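Local coordinates for CELL division control protein 6 (Pyrobaculum aerophilum, PDB 1FNN) that binds ADP with magnesium in a AAA+ nucleotide site and probably takes part in regulating the initiation of DNA replication, at residues A[50-55]-A[237-242]; A[193-198]-A[228-233]. All coordinates share one frame; numbering follows the deposited sequence.

Interaction 1: A[50-55]-A[237-242]; sequences LGRPGT and RGDARL. With ADP (adenosine-5'-diphosphate), chain D.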
ATOM      1  N   LEU A  50      11.388   6.552  -0.967  1.00 37.15           N
ATOM      2  CA  LEU A  50      10.917   6.099  -2.298  1.00 34.90           C
ATOM      3  C   LEU A  50      10.285   4.728  -2.171  1.00 34.98           C
ATOM      4  O   LEU A  50      10.785   3.810  -1.520  1.00 33.43           O
ATOM      5  CB  LEU A  50      12.086   6.000  -3.299  1.00 39.44           C
ATOM      6  CG  LEU A  50      12.875   7.269  -3.582  1.00 37.40           C
ATOM      7  CD1 LEU A  50      14.062   6.993  -4.532  1.00 48.29           C
ATOM      8  CD2 LEU A  50      11.970   8.335  -4.214  1.00 37.66           C
ATOM      9  N   GLY A  51       9.150   4.570  -2.866  1.00 40.69           N
ATOM     10  CA  GLY A  51       8.442   3.296  -2.815  1.00 36.43           C
ATOM     11  C   GLY A  51       7.095   3.472  -3.495  1.00 40.43           C
ATOM     12  O   GLY A  51       6.584   4.607  -3.514  1.00 37.57           O
ATOM     13  N   ARG A  52       6.531   2.344  -3.947  1.00 37.52           N
ATOM     14  CA  ARG A  52       5.223   2.467  -4.629  1.00 41.12           C
ATOM     15  C   ARG A  52       4.139   2.836  -3.604  1.00 41.54           C
ATOM     16  O   ARG A  52       4.331   2.773  -2.388  1.00 40.07           O
ATOM     17  CB  ARG A  52       4.861   1.143  -5.312  1.00 40.50           C
ATOM     18  CG  ARG A  52       4.707  -0.052  -4.387  1.00 52.34           C
ATOM     19  CD  ARG A  52       3.445  -0.861  -4.668  1.00 58.66           C
ATOM     20  NE  ARG A  52       2.265  -0.011  -4.902  1.00 58.32           N
ATOM     21  CZ  ARG A  52       1.103  -0.453  -5.337  1.00 64.56           C
ATOM     22  NH1 ARG A  52       1.017  -1.765  -5.575  1.00 79.02           N
ATOM     23  NH2 ARG A  52       0.042   0.313  -5.546  1.00 63.85           N
ATOM     24  N   PRO A  53       2.926   3.047  -4.094  1.00 44.97           N
ATOM     25  CA  PRO A  53       1.795   3.373  -3.224  1.00 43.91           C
ATOM     26  C   PRO A  53       1.530   2.256  -2.245  1.00 43.00           C
ATOM     27  O   PRO A  53       1.644   1.051  -2.511  1.00 37.20           O
ATOM     28  CB  PRO A  53       0.628   3.628  -4.168  1.00 44.19           C
ATOM     29  CG  PRO A  53       1.279   3.997  -5.464  1.00 46.08           C
ATOM     30  CD  PRO A  53       2.539   3.164  -5.525  1.00 44.20           C
ATOM     31  N   GLY A  54       1.336   2.675  -0.983  1.00 38.81           N
ATOM     32  CA  GLY A  54       0.915   1.718   0.024  1.00 36.47           C
ATOM     33  C   GLY A  54       2.048   0.979   0.707  1.00 36.09           C
ATOM     34  O   GLY A  54       1.748   0.013   1.421  1.00 33.09           O
ATOM     35  N   THR A  55       3.268   1.456   0.509  1.00 33.10           N
ATOM     36  CA  THR A  55       4.419   0.794   1.146  1.00 32.12           C
ATOM     37  C   THR A  55       4.761   1.477   2.484  1.00 34.85           C
ATOM     38  O   THR A  55       5.738   1.059   3.103  1.00 34.30           O
ATOM     39  CB  THR A  55       5.644   0.803   0.237  1.00 34.01           C
ATOM     40  OG1 THR A  55       5.944   2.107  -0.317  1.00 32.92           O
ATOM     41  CG2 THR A  55       5.379  -0.129  -0.969  1.00 42.22           C
ATOM     42  N   ARG A 237       1.937  -4.998  -6.904  1.00 63.57           N
ATOM     43  CA  ARG A 237       1.366  -5.558  -5.694  1.00 58.34           C
ATOM     44  C   ARG A 237       2.143  -5.029  -4.479  1.00 52.81           C
ATOM     45  O   ARG A 237       2.999  -4.147  -4.634  1.00 49.89           O
ATOM     46  CB  ARG A 237       1.380  -7.086  -5.752  1.00 64.30           C
ATOM     47  CG  ARG A 237       0.032  -7.593  -6.260  1.00 76.87           C
ATOM     48  CD  ARG A 237      -0.078  -9.107  -6.184  1.00 87.16           C
ATOM     49  NE  ARG A 237      -0.110  -9.678  -7.528  1.00 97.05           N
ATOM     50  CZ  ARG A 237      -1.211  -9.735  -8.268  1.00101.40           C
ATOM     51  NH1 ARG A 237      -2.351  -9.259  -7.788  1.00106.00           N
ATOM     52  NH2 ARG A 237      -1.194 -10.260  -9.486  1.00104.30           N
ATOM     53  N   GLY A 238       1.805  -5.507  -3.296  1.00 45.55           N
ATOM     54  CA  GLY A 238       2.505  -5.141  -2.079  1.00 47.02           C
ATOM     55  C   GLY A 238       1.913  -3.905  -1.395  1.00 42.77           C
ATOM     56  O   GLY A 238       2.648  -3.217  -0.697  1.00 41.38           O
ATOM     57  N   ASP A 239       0.735  -3.473  -1.798  1.00 39.38           N
ATOM     58  CA  ASP A 239       0.084  -2.270  -1.288  1.00 39.32           C
ATOM     59  C   ASP A 239      -0.728  -2.525  -0.031  1.00 40.53           C
ATOM     60  O   ASP A 239      -1.766  -3.205  -0.035  1.00 35.94           O
ATOM     61  CB  ASP A 239      -0.801  -1.723  -2.419  1.00 44.69           C
ATOM     62  CG  ASP A 239      -1.497  -0.420  -2.096  1.00 47.44           C
ATOM     63  OD1 ASP A 239      -1.767  -0.156  -0.896  1.00 41.68           O
ATOM     64  OD2 ASP A 239      -1.774   0.341  -3.035  1.00 46.19           O
ATOM     65  N   ALA A 240      -0.264  -2.026   1.132  1.00 35.76           N
ATOM     66  CA  ALA A 240      -0.949  -2.265   2.390  1.00 35.62           C
ATOM     67  C   ALA A 240      -2.260  -1.497   2.501  1.00 34.47           C
ATOM     68  O   ALA A 240      -3.191  -1.926   3.199  1.00 34.92           O
ATOM     69  CB  ALA A 240      -0.051  -1.889   3.567  1.00 34.29           C
ATOM     70  N   ARG A 241      -2.367  -0.385   1.806  1.00 35.34           N
ATOM     71  CA  ARG A 241      -3.643   0.346   1.841  1.00 35.86           C
ATOM     72  C   ARG A 241      -4.753  -0.557   1.314  1.00 38.47           C
ATOM     73  O   ARG A 241      -5.913  -0.622   1.756  1.00 36.85           O
ATOM     74  CB  ARG A 241      -3.513   1.624   1.008  1.00 32.25           C
ATOM     75  CG  ARG A 241      -4.738   2.521   1.179  1.00 41.06           C
ATOM     76  CD  ARG A 241      -4.879   3.586   0.129  1.00 45.69           C
ATOM     77  NE  ARG A 241      -5.064   3.084  -1.216  1.00 62.13           N
ATOM     78  CZ  ARG A 241      -6.039   2.386  -1.770  1.00 71.06           C
ATOM     79  NH1 ARG A 241      -7.137   1.972  -1.138  1.00 65.72           N
ATOM     80  NH2 ARG A 241      -5.903   2.077  -3.056  1.00 71.95           N
ATOM     81  N   LEU A 242      -4.475  -1.090   0.111  1.00 37.67           N
ATOM     82  CA  LEU A 242      -5.447  -1.979  -0.554  1.00 33.94           C
ATOM     83  C   LEU A 242      -5.778  -3.147   0.329  1.00 34.39           C
ATOM     84  O   LEU A 242      -6.954  -3.500   0.401  1.00 37.86           O
ATOM     85  CB  LEU A 242      -4.777  -2.476  -1.862  1.00 34.42           C
ATOM     86  CG  LEU A 242      -5.585  -3.457  -2.706  1.00 44.79           C
ATOM     87  CD1 LEU A 242      -6.878  -2.807  -3.156  1.00 41.17           C
ATOM     88  CD2 LEU A 242      -4.701  -3.922  -3.897  1.00 41.40           C
TER
HETATM   89  PB  ADP D 398       2.294   5.266   1.390  1.00 37.26           P
HETATM   90  O1B ADP D 398       2.554   6.740   1.670  1.00 34.66           O
HETATM   91  O2B ADP D 398       3.478   4.497   1.220  1.00 39.89           O
HETATM   92  O3B ADP D 398       1.507   5.340   0.163  1.00 37.48           O
HETATM   93  PA  ADP D 398       0.853   4.616   3.750  1.00 36.67           P
HETATM   94  O1A ADP D 398       1.812   5.174   4.720  1.00 37.96           O
HETATM   95  O2A ADP D 398      -0.329   5.475   3.607  1.00 36.56           O
HETATM   96  O3A ADP D 398       1.535   4.373   2.397  1.00 37.58           O
HETATM   97  O5' ADP D 398       0.286   3.157   4.237  1.00 36.16           O
HETATM   98  C5' ADP D 398      -0.880   2.704   3.572  1.00 34.33           C
HETATM   99  C4' ADP D 398      -1.789   2.101   4.662  1.00 34.39           C
HETATM  100  O4' ADP D 398      -1.110   1.011   5.244  1.00 34.50           O
HETATM  101  C3' ADP D 398      -2.109   3.042   5.816  1.00 34.84           C
HETATM  102  O3' ADP D 398      -3.391   2.703   6.317  1.00 35.06           O
HETATM  103  C2' ADP D 398      -0.976   2.722   6.731  1.00 37.05           C
HETATM  104  O2' ADP D 398      -1.261   3.057   8.090  1.00 35.23           O
HETATM  105  C1' ADP D 398      -0.912   1.195   6.595  1.00 36.11           C
HETATM  106  N9  ADP D 398       0.420   0.797   6.837  1.00 33.44           N
HETATM  107  C8  ADP D 398       1.453   0.858   5.939  1.00 35.88           C
HETATM  108  N7  ADP D 398       2.520   0.205   6.292  1.00 32.40           N
HETATM  109  C5  ADP D 398       2.157  -0.326   7.519  1.00 29.59           C
HETATM  110  C6  ADP D 398       2.864  -1.114   8.442  1.00 32.67           C
HETATM  111  N6  ADP D 398       4.119  -1.470   8.222  1.00 35.34           N
HETATM  112  N1  ADP D 398       2.250  -1.461   9.576  1.00 34.91           N
HETATM  113  C2  ADP D 398       1.013  -1.055   9.786  1.00 31.05           C
HETATM  114  N3  ADP D 398       0.230  -0.311   9.006  1.00 35.76           N
HETATM  115  C4  ADP D 398       0.887   0.025   7.863  1.00 31.49           C

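Interaction 2: A[193-198]-A[228-233]; sequences YTKDQI and GAQTPL. With ADP (adenosine-5'-diphosphate), chain D.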
ATOM      1  N   TYR A 193       5.294  -4.741   0.008  1.00 37.99           N
ATOM      2  CA  TYR A 193       5.245  -5.736   1.067  1.00 38.73           C
ATOM      3  C   TYR A 193       5.000  -7.136   0.448  1.00 40.93           C
ATOM      4  O   TYR A 193       4.193  -7.272  -0.479  1.00 39.51           O
ATOM      5  CB  TYR A 193       4.108  -5.493   2.042  1.00 38.68           C
ATOM      6  CG  TYR A 193       4.287  -4.250   2.907  1.00 37.29           C
ATOM      7  CD1 TYR A 193       3.526  -3.104   2.731  1.00 36.99           C
ATOM      8  CD2 TYR A 193       5.243  -4.260   3.920  1.00 38.98           C
ATOM      9  CE1 TYR A 193       3.690  -1.969   3.535  1.00 33.29           C
ATOM     10  CE2 TYR A 193       5.431  -3.153   4.732  1.00 37.28           C
ATOM     11  CZ  TYR A 193       4.649  -2.024   4.522  1.00 36.55           C
ATOM     12  OH  TYR A 193       4.884  -0.943   5.363  1.00 34.94           O
ATOM     13  N   THR A 194       5.552  -8.124   1.124  1.00 38.85           N
ATOM     14  CA  THR A 194       5.323  -9.494   0.675  1.00 43.55           C
ATOM     15  C   THR A 194       4.007  -9.960   1.294  1.00 46.02           C
ATOM     16  O   THR A 194       3.399  -9.316   2.181  1.00 38.67           O
ATOM     17  CB  THR A 194       6.446 -10.416   1.178  1.00 42.26           C
ATOM     18  OG1 THR A 194       6.365 -10.376   2.607  1.00 41.99           O
ATOM     19  CG2 THR A 194       7.844  -9.993   0.760  1.00 46.72           C
ATOM     20  N   LYS A 195       3.681 -11.217   0.975  1.00 42.89           N
ATOM     21  CA  LYS A 195       2.441 -11.770   1.490  1.00 42.96           C
ATOM     22  C   LYS A 195       2.472 -11.941   2.981  1.00 40.48           C
ATOM     23  O   LYS A 195       1.428 -11.794   3.648  1.00 43.10           O
ATOM     24  CB  LYS A 195       2.142 -13.115   0.789  1.00 43.18           C
ATOM     25  CG  LYS A 195       1.798 -12.843  -0.665  1.00 39.58           C
ATOM     26  CD  LYS A 195       1.696 -14.169  -1.475  1.00 46.77           C
ATOM     27  CE  LYS A 195       1.143 -13.752  -2.842  1.00 53.32           C
ATOM     28  NZ  LYS A 195       0.677 -14.906  -3.666  1.00 73.12           N
ATOM     29  N   ASP A 196       3.580 -12.466   3.506  1.00 37.09           N
ATOM     30  CA  ASP A 196       3.671 -12.654   4.939  1.00 39.33           C
ATOM     31  C   ASP A 196       3.645 -11.265   5.644  1.00 35.98           C
ATOM     32  O   ASP A 196       3.032 -11.177   6.691  1.00 37.21           O
ATOM     33  CB  ASP A 196       4.957 -13.402   5.290  1.00 42.04           C
ATOM     34  CG  ASP A 196       4.991 -14.628   4.361  1.00 64.01           C
ATOM     35  OD1 ASP A 196       5.571 -14.481   3.250  1.00 70.31           O
ATOM     36  OD2 ASP A 196       4.427 -15.644   4.807  1.00 54.59           O
ATOM     37  N   GLN A 197       4.268 -10.261   5.073  1.00 37.52           N
ATOM     38  CA  GLN A 197       4.284  -8.938   5.745  1.00 37.19           C
ATOM     39  C   GLN A 197       2.894  -8.345   5.733  1.00 40.52           C
ATOM     40  O   GLN A 197       2.445  -7.733   6.727  1.00 38.92           O
ATOM     41  CB  GLN A 197       5.287  -8.055   4.986  1.00 31.76           C
ATOM     42  CG  GLN A 197       6.721  -8.580   5.168  1.00 36.48           C
ATOM     43  CD  GLN A 197       7.695  -7.863   4.285  1.00 39.12           C
ATOM     44  OE1 GLN A 197       7.419  -7.212   3.263  1.00 36.51           O
ATOM     45  NE2 GLN A 197       8.952  -7.983   4.709  1.00 42.50           N
ATOM     46  N   ILE A 198       2.198  -8.451   4.575  1.00 35.53           N
ATOM     47  CA  ILE A 198       0.786  -8.035   4.538  1.00 37.59           C
ATOM     48  C   ILE A 198      -0.039  -8.713   5.603  1.00 37.56           C
ATOM     49  O   ILE A 198      -0.813  -8.108   6.368  1.00 37.15           O
ATOM     50  CB  ILE A 198       0.140  -8.246   3.152  1.00 38.87           C
ATOM     51  CG1 ILE A 198       0.777  -7.301   2.138  1.00 37.78           C
ATOM     52  CG2 ILE A 198      -1.363  -8.020   3.235  1.00 34.43           C
ATOM     53  CD1 ILE A 198       0.443  -5.822   2.368  1.00 40.33           C
ATOM     54  N   GLY A 228      -0.230  -9.155  -1.511  1.00 38.10           N
ATOM     55  CA  GLY A 228       1.189  -9.124  -1.221  1.00 37.48           C
ATOM     56  C   GLY A 228       2.060  -9.463  -2.436  1.00 46.63           C
ATOM     57  O   GLY A 228       1.539  -9.953  -3.458  1.00 44.52           O
ATOM     58  N   ALA A 229       3.248  -8.856  -2.477  1.00 44.22           N
ATOM     59  CA  ALA A 229       4.168  -9.109  -3.582  1.00 51.14           C
ATOM     60  C   ALA A 229       4.894 -10.434  -3.377  1.00 55.89           C
ATOM     61  O   ALA A 229       5.323 -10.801  -2.273  1.00 52.88           O
ATOM     62  CB  ALA A 229       5.180  -7.986  -3.721  1.00 50.90           C
ATOM     63  N   GLN A 230       4.994 -11.217  -4.460  1.00 61.38           N
ATOM     64  CA  GLN A 230       5.738 -12.484  -4.278  1.00 70.26           C
ATOM     65  C   GLN A 230       7.226 -12.228  -4.311  1.00 72.01           C
ATOM     66  O   GLN A 230       7.929 -12.647  -3.392  1.00 74.45           O
ATOM     67  CB  GLN A 230       5.251 -13.526  -5.272  1.00 84.93           C
ATOM     68  CG  GLN A 230       3.964 -14.113  -4.667  1.00 97.03           C
ATOM     69  CD  GLN A 230       3.559 -15.372  -5.392  1.00102.87           C
ATOM     70  OE1 GLN A 230       4.420 -16.003  -6.012  1.00109.75           O
ATOM     71  NE2 GLN A 230       2.298 -15.753  -5.340  1.00107.17           N
ATOM     72  N   THR A 231       7.607 -11.451  -5.305  1.00 75.68           N
ATOM     73  CA  THR A 231       9.025 -11.060  -5.421  1.00 83.99           C
ATOM     74  C   THR A 231       9.047  -9.547  -5.459  1.00 87.56           C
ATOM     75  O   THR A 231       8.032  -8.919  -5.776  1.00 86.76           O
ATOM     76  CB  THR A 231       9.638 -11.823  -6.596  1.00 88.70           C
ATOM     77  OG1 THR A 231      10.504 -12.824  -6.031  1.00 96.37           O
ATOM     78  CG2 THR A 231      10.347 -10.915  -7.570  1.00 90.22           C
ATOM     79  N   PRO A 232      10.165  -8.920  -5.096  1.00 90.37           N
ATOM     80  CA  PRO A 232      10.263  -7.491  -4.882  1.00 92.54           C
ATOM     81  C   PRO A 232      10.193  -6.575  -6.083  1.00 94.12           C
ATOM     82  O   PRO A 232      10.028  -5.361  -5.959  1.00 94.42           O
ATOM     83  CB  PRO A 232      11.617  -7.298  -4.198  1.00 92.14           C
ATOM     84  CG  PRO A 232      11.943  -8.626  -3.616  1.00 91.74           C
ATOM     85  CD  PRO A 232      11.373  -9.627  -4.587  1.00 90.72           C
ATOM     86  N   LEU A 233      10.270  -7.160  -7.264  1.00 95.95           N
ATOM     87  CA  LEU A 233      10.186  -6.477  -8.542  1.00 98.03           C
ATOM     88  C   LEU A 233       8.726  -6.380  -8.971  1.00 98.00           C
ATOM     89  O   LEU A 233       8.334  -5.655  -9.886  1.00 98.92           O
ATOM     90  CB  LEU A 233      10.974  -7.292  -9.566  1.00103.87           C
ATOM     91  CG  LEU A 233      12.505  -7.248  -9.562  1.00107.88           C
ATOM     92  CD1 LEU A 233      13.115  -7.718  -8.241  1.00108.87           C
ATOM     93  CD2 LEU A 233      12.991  -8.193 -10.677  1.00109.50           C
TER
HETATM   94  PB  ADP D 398       2.294   5.266   1.390  1.00 37.26           P
HETATM   95  O1B ADP D 398       2.554   6.740   1.670  1.00 34.66           O
HETATM   96  O2B ADP D 398       3.478   4.497   1.220  1.00 39.89           O
HETATM   97  O3B ADP D 398       1.507   5.340   0.163  1.00 37.48           O
HETATM   98  PA  ADP D 398       0.853   4.616   3.750  1.00 36.67           P
HETATM   99  O1A ADP D 398       1.812   5.174   4.720  1.00 37.96           O
HETATM  100  O2A ADP D 398      -0.329   5.475   3.607  1.00 36.56           O
HETATM  101  O3A ADP D 398       1.535   4.373   2.397  1.00 37.58           O
HETATM  102  O5' ADP D 398       0.286   3.157   4.237  1.00 36.16           O
HETATM  103  C5' ADP D 398      -0.880   2.704   3.572  1.00 34.33           C
HETATM  104  C4' ADP D 398      -1.789   2.101   4.662  1.00 34.39           C
HETATM  105  O4' ADP D 398      -1.110   1.011   5.244  1.00 34.50           O
HETATM  106  C3' ADP D 398      -2.109   3.042   5.816  1.00 34.84           C
HETATM  107  O3' ADP D 398      -3.391   2.703   6.317  1.00 35.06           O
HETATM  108  C2' ADP D 398      -0.976   2.722   6.731  1.00 37.05           C
HETATM  109  O2' ADP D 398      -1.261   3.057   8.090  1.00 35.23           O
HETATM  110  C1' ADP D 398      -0.912   1.195   6.595  1.00 36.11           C
HETATM  111  N9  ADP D 398       0.420   0.797   6.837  1.00 33.44           N
HETATM  112  C8  ADP D 398       1.453   0.858   5.939  1.00 35.88           C
HETATM  113  N7  ADP D 398       2.520   0.205   6.292  1.00 32.40           N
HETATM  114  C5  ADP D 398       2.157  -0.326   7.519  1.00 29.59           C
HETATM  115  C6  ADP D 398       2.864  -1.114   8.442  1.00 32.67           C
HETATM  116  N6  ADP D 398       4.119  -1.470   8.222  1.00 35.34           N
HETATM  117  N1  ADP D 398       2.250  -1.461   9.576  1.00 34.91           N
HETATM  118  C2  ADP D 398       1.013  -1.055   9.786  1.00 31.05           C
HETATM  119  N3  ADP D 398       0.230  -0.311   9.006  1.00 35.76           N
HETATM  120  C4  ADP D 398       0.887   0.025   7.863  1.00 31.49           C

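Interaction 1: A[50-55]-A[237-242]
Asp239 meets the guanidinium of Arg52 through charge alone: Arg52 NH2 lies 3.1 Å from Asp239 OD2, but the oxygen stands well out of the guanidinium plane, and no N-H points at it. The carboxylate and guanidinium planes are 76° apart, and Asp239 CB sits over one guanidinium face, offset toward its rim. The contact joins the Walker A P-loop of the AAA+ domain, which Gly51 begins and where its O accepts from Lys57 NZ, to the N terminus of lid helix 240-256. Arg52 NH1 lies 3.2 Å from Arg237 O, a weak hydrogen bond.

Asp239 is also the N-cap of that helix. Its CG is anti to the backbone N (chi1 -177°), beside the carbonyl carbon. Asp239 OD1 accepts from Leu242 N at 3.0 Å, the donor coming from above the carboxylate plane, and more weakly from Arg241 N. An alanine here would probably leave these helix-end amides without their cap and Arg52 NH2 without its counter-charge.

Gly54 CA comes within 3.4 Å of Asp239 OD1; a side chain would run into that oxygen, and the positive phi of 87° in the type II turn Arg52-Thr55 also calls for glycine. Both polar backbone atoms of Gly54 are used. Its N donates to ADP O3B at 2.9 Å, one of several backbone amides, with Lys57 N and Thr58 N, hydrogen-bonded to the nucleotide. Ala240 CB packs 3.5 Å from ADP O4', and Ala240 N donates to Gly54 O at 2.9 Å.

Interaction 2: A[193-198]-A[228-233]
Lys195 runs extended beyond CG and crosses the likewise extended Gln230 obliquely, Lys195 CE lying 3.4 Å from Gln230 CG, so that aliphatic segments of the two chains meet. Nearer its base, Lys195 CG, anti to the carbonyl carbon (chi1 -69°), packs on Gly228 CA at 3.8 Å. Ile198 CG1 reaches the same Gly228 CA at 3.8 Å, so two side chains from the first turn of helix 195-209 bear on a glycine backbone just after helix 217-227. The absence of a side chain on Gly228 allows the two backbones to come this close; a CB there would collide with Lys195 CA.

The polar tie is a backbone bond, Ala229 N to Tyr193 O, 2.7 Å long and nearly straight at 171°. Thr194 CA approaches Ala229 O at 3.2 Å in a CH...O contact. Thr194 and Gln197 form a capping box: Gln197 N donates to Thr194 OG1, and Thr194 N to Gln197 OE1.

Tyr193 turns its ring away from residues 228-233 toward the nucleotide, where its OH accepts from ADP N6 at 3.0 Å. The pairing of amide and carbonyl therefore holds the backbone of an adenine-reading residue against the lid. Because Tyr193, tied through its O to Ala229 N, directly precedes the N-cap Thr194, the start of the helix and the adenine contact are probably positioned together, with the exocyclic amine recognised by a phenolic oxygen.

From the N terminus, strand 46-50 leads into the P-loop; residues 50-55, the end of the strand and the start of that loop, are met by 237-242 across 181 intervening residues, and interaction 1 closes that long loop. Inside it, 193-198 follows strand 187-189, one edge of the five-stranded parallel sheet, and starts helix 195-209. After helix 217-227 the chain returns at 228-233, and interaction 2 closes a shorter loop of 29 residues, nested within the first. The chain then passes to helix 240-256. The centres are 10 Å apart, and the contacts touch: Gly238 O probably bonds Tyr193 N, and Thr55 O probably bonds Tyr193 OH. Together they tie the P-loop and lid helices around one ADP, from phosphate to adenine.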